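Local coordinates for protein BSU-2 beta-lactamase (Bacillus subtilis, PDB 6W5E) that probably hydrolyses the amide bond of beta-lactam antibiotics, as a class D serine beta-lactamase of a Gram-positive bacterium, at residues D97-W111 and D114-Y128. Sequence-based numbering, arbitrary orientation.
Sequences DVKRWDGVKREFESW and DHTLGSAMRESAIWY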
# COMPACT_ATOMS: atom_id res chain seq x y z
N ASP A 97 -0.27 13.74 -13.79
CA ASP A 97 0.18 13.36 -15.13
C ASP A 97 -0.90 12.52 -15.79
O ASP A 97 -1.18 11.40 -15.35
CB ASP A 97 1.49 12.60 -14.99
CG ASP A 97 2.18 12.37 -16.31
OD1 ASP A 97 1.50 11.96 -17.28
OD2 ASP A 97 3.41 12.59 -16.38
N VAL A 98 -1.49 13.04 -16.86
CA VAL A 98 -2.65 12.42 -17.51
C VAL A 98 -2.21 11.38 -18.53
O VAL A 98 -1.40 11.68 -19.42
CB VAL A 98 -3.52 13.48 -18.20
CG1 VAL A 98 -4.68 12.79 -18.94
CG2 VAL A 98 -4.01 14.51 -17.21
N LYS A 99 -2.80 10.20 -18.45
CA LYS A 99 -2.77 9.23 -19.55
C LYS A 99 -4.19 9.02 -20.03
O LYS A 99 -5.11 8.82 -19.22
CB LYS A 99 -2.14 7.90 -19.11
CG LYS A 99 -0.67 8.02 -18.73
CD LYS A 99 -0.12 6.68 -18.27
CE LYS A 99 1.29 6.80 -17.67
NZ LYS A 99 2.28 7.36 -18.62
N ARG A 100 -4.39 9.10 -21.33
CA ARG A 100 -5.74 9.01 -21.88
C ARG A 100 -6.24 7.56 -21.93
O ARG A 100 -5.49 6.64 -22.27
CB ARG A 100 -5.78 9.63 -23.27
CG ARG A 100 -5.73 11.14 -23.26
CD ARG A 100 -5.85 11.68 -24.67
NE ARG A 100 -5.89 13.13 -24.65
CZ ARG A 100 -6.18 13.88 -25.70
NH1 ARG A 100 -6.48 13.31 -26.86
NH2 ARG A 100 -6.18 15.20 -25.59
N TRP A 101 -7.51 7.39 -21.57
CA TRP A 101 -8.17 6.09 -21.66
C TRP A 101 -8.28 5.68 -23.12
O TRP A 101 -8.48 6.52 -24.01
CB TRP A 101 -9.56 6.22 -21.05
CG TRP A 101 -10.45 5.01 -21.09
CD1 TRP A 101 -10.12 3.72 -20.76
CD2 TRP A 101 -11.84 4.99 -21.45
NE1 TRP A 101 -11.22 2.90 -20.91
CE2 TRP A 101 -12.29 3.66 -21.33
CE3 TRP A 101 -12.74 5.97 -21.87
CZ2 TRP A 101 -13.60 3.28 -21.62
CZ3 TRP A 101 -14.05 5.60 -22.16
CH2 TRP A 101 -14.46 4.26 -22.04
N ASP A 102 -8.14 4.38 -23.37
CA ASP A 102 -8.21 3.85 -24.72
C ASP A 102 -9.62 3.51 -25.17
O ASP A 102 -9.80 3.02 -26.29
CB ASP A 102 -7.29 2.63 -24.88
CG ASP A 102 -7.64 1.49 -23.93
OD1 ASP A 102 -8.67 1.57 -23.22
OD2 ASP A 102 -6.88 0.51 -23.91
N GLY A 103 -10.63 3.75 -24.34
CA GLY A 103 -12.00 3.46 -24.70
C GLY A 103 -12.45 2.04 -24.44
O GLY A 103 -13.60 1.71 -24.77
N VAL A 104 -11.61 1.20 -23.86
CA VAL A 104 -11.97 -0.19 -23.60
C VAL A 104 -12.66 -0.26 -22.24
O VAL A 104 -12.11 0.20 -21.23
CB VAL A 104 -10.73 -1.10 -23.64
CG1 VAL A 104 -11.09 -2.51 -23.17
CG2 VAL A 104 -10.14 -1.12 -25.05
N LYS A 105 -13.85 -0.85 -22.20
CA LYS A 105 -14.59 -0.98 -20.95
C LYS A 105 -14.00 -2.11 -20.12
O LYS A 105 -14.02 -3.27 -20.54
CB LYS A 105 -16.07 -1.24 -21.23
CG LYS A 105 -17.02 -0.84 -20.09
CD LYS A 105 -18.24 -1.75 -20.02
CE LYS A 105 -19.41 -1.10 -19.28
NZ LYS A 105 -19.16 -0.91 -17.82
N ARG A 106 -13.50 -1.77 -18.94
CA ARG A 106 -12.86 -2.73 -18.05
C ARG A 106 -13.74 -2.97 -16.82
O ARG A 106 -14.88 -2.48 -16.74
CB ARG A 106 -11.44 -2.27 -17.73
CG ARG A 106 -10.53 -2.33 -18.94
CD ARG A 106 -9.11 -1.90 -18.64
NE ARG A 106 -8.26 -2.04 -19.82
CZ ARG A 106 -8.06 -1.08 -20.72
NH1 ARG A 106 -8.63 0.10 -20.57
NH2 ARG A 106 -7.27 -1.31 -21.77
N GLU A 107 -13.20 -3.72 -15.85
CA GLU A 107 -14.03 -4.34 -14.82
C GLU A 107 -14.76 -3.31 -13.97
O GLU A 107 -15.90 -3.53 -13.56
CB GLU A 107 -13.18 -5.28 -13.96
CG GLU A 107 -13.98 -5.99 -12.88
CD GLU A 107 -13.12 -6.85 -11.97
OE1 GLU A 107 -11.93 -7.06 -12.29
OE2 GLU A 107 -13.64 -7.33 -10.94
N PHE A 108 -14.12 -2.17 -13.68
CA PHE A 108 -14.71 -1.16 -12.82
C PHE A 108 -14.93 0.12 -13.61
O PHE A 108 -14.03 0.58 -14.32
CB PHE A 108 -13.81 -0.89 -11.60
CG PHE A 108 -13.62 -2.10 -10.73
CD1 PHE A 108 -14.60 -2.48 -9.82
CD2 PHE A 108 -12.47 -2.86 -10.82
CE1 PHE A 108 -14.43 -3.60 -9.02
CE2 PHE A 108 -12.30 -3.98 -10.02
CZ PHE A 108 -13.28 -4.35 -9.12
N GLU A 109 -16.13 0.69 -13.50
CA GLU A 109 -16.44 1.88 -14.29
C GLU A 109 -15.52 3.05 -13.95
O GLU A 109 -15.25 3.89 -14.81
CB GLU A 109 -17.92 2.26 -14.16
CG GLU A 109 -18.33 3.48 -14.98
CD GLU A 109 -18.13 3.30 -16.49
OE1 GLU A 109 -17.89 2.16 -16.95
OE2 GLU A 109 -18.21 4.32 -17.21
N SER A 110 -15.01 3.11 -12.71
CA SER A 110 -14.07 4.17 -12.35
C SER A 110 -12.77 4.09 -13.13
O SER A 110 -12.01 5.07 -13.16
CB SER A 110 -13.78 4.14 -10.85
OG SER A 110 -13.06 2.97 -10.51
N TRP A 111 -12.48 2.95 -13.76
CA TRP A 111 -11.31 2.80 -14.60
C TRP A 111 -11.53 3.29 -16.02
O TRP A 111 -10.55 3.51 -16.75
CB TRP A 111 -10.94 1.32 -14.70
CG TRP A 111 -10.47 0.69 -13.41
CD1 TRP A 111 -10.32 1.31 -12.20
CD2 TRP A 111 -10.08 -0.67 -13.22
NE1 TRP A 111 -9.86 0.40 -11.27
CE2 TRP A 111 -9.71 -0.82 -11.87
CE3 TRP A 111 -10.01 -1.79 -14.07
CZ2 TRP A 111 -9.27 -2.03 -11.35
CZ3 TRP A 111 -9.58 -2.99 -13.54
CH2 TRP A 111 -9.22 -3.10 -12.20
N ASP A 114 -10.19 8.88 -18.51
CA ASP A 114 -8.80 9.31 -18.43
C ASP A 114 -8.38 9.32 -16.97
O ASP A 114 -9.18 9.59 -16.07
CB ASP A 114 -8.66 10.72 -19.00
CG ASP A 114 -8.98 10.81 -20.48
OD1 ASP A 114 -8.92 9.79 -21.20
OD2 ASP A 114 -9.29 11.94 -20.93
N HIS A 115 -7.10 9.01 -16.74
CA HIS A 115 -6.58 8.92 -15.38
C HIS A 115 -5.26 9.66 -15.25
O HIS A 115 -4.56 9.93 -16.24
CB HIS A 115 -6.41 7.46 -14.95
CG HIS A 115 -7.63 6.92 -14.28
ND1 HIS A 115 -7.94 7.23 -12.97
CD2 HIS A 115 -8.62 6.13 -14.73
CE1 HIS A 115 -9.08 6.64 -12.65
NE2 HIS A 115 -9.52 5.97 -13.70
N THR A 116 -4.93 10.00 -14.01
CA THR A 116 -3.63 10.53 -13.62
C THR A 116 -2.97 9.56 -12.65
O THR A 116 -3.57 8.59 -12.19
CB THR A 116 -3.75 11.91 -12.96
OG1 THR A 116 -4.40 11.78 -11.69
CG2 THR A 116 -4.55 12.85 -13.84
N LEU A 117 -1.70 9.84 -12.35
CA LEU A 117 -0.98 9.04 -11.37
C LEU A 117 -1.76 8.97 -10.05
O LEU A 117 -1.90 7.90 -9.45
CB LEU A 117 0.41 9.64 -11.16
CG LEU A 117 1.37 8.86 -10.26
CD1 LEU A 117 1.84 7.57 -10.92
CD2 LEU A 117 2.54 9.73 -9.87
N GLY A 118 -2.30 10.11 -9.61
CA GLY A 118 -3.04 10.15 -8.36
C GLY A 118 -4.41 9.51 -8.43
O GLY A 118 -4.81 8.79 -7.51
N SER A 119 -5.17 9.77 -9.50
CA SER A 119 -6.50 9.18 -9.56
C SER A 119 -6.40 7.68 -9.74
O SER A 119 -7.22 6.93 -9.21
CB SER A 119 -7.35 9.81 -10.67
OG SER A 119 -6.88 9.42 -11.95
N ALA A 120 -5.38 7.22 -10.48
CA ALA A 120 -5.20 5.79 -10.67
C ALA A 120 -4.78 5.11 -9.39
O ALA A 120 -5.07 3.92 -9.20
CB ALA A 120 -4.22 5.51 -11.80
N MET A 121 -4.12 5.82 -8.48
CA MET A 121 -3.90 5.26 -7.16
C MET A 121 -5.21 5.19 -6.37
O MET A 121 -5.54 4.14 -5.81
CB MET A 121 -2.85 6.05 -6.38
CG MET A 121 -2.57 5.40 -5.04
SD MET A 121 -1.19 6.11 -4.14
CE MET A 121 0.19 5.47 -5.09
N ARG A 122 -5.97 6.29 -6.36
CA ARG A 122 -7.21 6.35 -5.60
C ARG A 122 -8.22 5.32 -6.08
O ARG A 122 -8.91 4.69 -5.27
CB ARG A 122 -7.79 7.76 -5.69
CG ARG A 122 -9.10 7.97 -4.93
CD ARG A 122 -9.51 9.43 -4.93
NE ARG A 122 -8.56 10.24 -4.17
CZ ARG A 122 -8.45 11.56 -4.28
NH1 ARG A 122 -9.24 12.22 -5.12
NH2 ARG A 122 -7.56 12.22 -3.55
N GLU A 123 -8.34 5.13 -7.40
CA GLU A 123 -9.32 4.22 -7.97
C GLU A 123 -8.71 2.87 -8.32
O GLU A 123 -9.41 2.00 -8.84
CB GLU A 123 -9.95 4.82 -9.23
CG GLU A 123 -10.44 6.28 -9.12
CD GLU A 123 -11.47 6.50 -8.02
OE1 GLU A 123 -12.15 5.54 -7.61
OE2 GLU A 123 -11.59 7.66 -7.57
N SER A 124 -7.42 2.68 -8.06
CA SER A 124 -6.71 1.45 -8.39
C SER A 124 -6.84 1.09 -9.87
O SER A 124 -7.09 -0.06 -10.24
CB SER A 124 -7.11 0.29 -7.49
OG SER A 124 -5.98 -0.49 -7.19
N ALA A 125 -6.67 2.10 -10.74
CA ALA A 125 -6.78 1.90 -12.18
C ALA A 125 -5.48 1.25 -12.68
O ALA A 125 -4.50 1.93 -13.00
CB ALA A 125 -7.08 3.21 -12.89
N ILE A 126 -5.50 -0.08 -12.74
CA ILE A 126 -4.30 -0.87 -13.04
C ILE A 126 -3.66 -0.45 -14.36
O ILE A 126 -2.44 -0.36 -14.47
CB ILE A 126 -4.65 -2.37 -13.01
CG1 ILE A 126 -5.08 -2.79 -11.60
CG2 ILE A 126 -3.48 -3.21 -13.50
CD1 ILE A 126 -5.54 -4.24 -11.48
N TRP A 127 -4.48 -0.19 -15.39
CA TRP A 127 -3.94 0.08 -16.73
C TRP A 127 -2.98 1.27 -16.73
O TRP A 127 -1.98 1.27 -17.47
CB TRP A 127 -5.06 0.28 -17.74
CG TRP A 127 -5.94 1.49 -17.56
CD1 TRP A 127 -7.17 1.53 -16.96
CD2 TRP A 127 -5.68 2.82 -18.02
NE1 TRP A 127 -7.69 2.80 -17.02
CE2 TRP A 127 -6.80 3.62 -17.66
CE3 TRP A 127 -4.62 3.42 -18.70
CZ2 TRP A 127 -6.87 4.98 -17.96
CZ3 TRP A 127 -4.69 4.79 -18.99
CH2 TRP A 127 -5.81 5.54 -18.63
N TYR A 128 -3.26 2.29 -15.92
CA TYR A 128 -2.37 3.44 -15.86
C TYR A 128 -1.00 3.02 -15.35
O TYR A 128 0.04 3.40 -15.91
CB TYR A 128 -2.99 4.51 -14.94
CG TYR A 128 -2.16 5.78 -14.87
CD1 TYR A 128 -0.95 5.81 -14.17
CD2 TYR A 128 -2.58 6.93 -15.53
CE1 TYR A 128 -0.17 6.94 -14.14
CE2 TYR A 128 -1.81 8.08 -15.49
CZ TYR A 128 -0.61 8.07 -14.79
OH TYR A 128 0.18 9.19 -14.77
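K99 lies over one face of the Y128 ring. K99 CB and CG sit by the CD2 and CE2 side of the ring, with CG 3.4 Å from CE2 of Y128. K99 CD comes closest to the middle, a CH-pi contact 3.7 Å from the centroid of the Y128 ring. CE passes on to CZ and CE1. A bend at the last torsion (chi4 -59°) leaves NZ above the ring at long range, at most a weak cation-pi attraction. The other face of Y128 rests on the backbone of T116. Y128 OH donates to D97 O at 2.7 Å.

The backbones of K99 and H115 form a hydrogen-bonded antiparallel pair. Just beyond it, D114 OD1 accepts from W101 N at 2.8 Å, on the anti side of the carboxylate.

Three ring N-H groups then tie the 3-10 segment 109-111 to 114-128, two from 114-128 and one from W111 itself. H115 NE2 donates in its ring plane to S110 O at 2.7 Å. W127 NE1 reaches W111 O at 3.0 Å. W111 NE1 donates to E123 O at 2.9 Å, and A125 CA lies over the W111 five-membered ring. R106 NH1 lies over one face of W127, near CD1, its guanidinium tilted 30° from the ring. D102 grips that guanidinium end-on in a salt bridge, one nitrogen to each oxygen.

In the conformer described, S124 OG hydrogen-bonds K214 NZ and a malonate ion, probably from the crystallisation liquor. This is consistent with S124 being the serine of the Ser-X-Val/Ile motif of class D enzymes. Side-chain N-H groups thus satisfy backbone carbonyls of S110, W111 and E123, tying the long 97-111 excursion to the segment that carries S124.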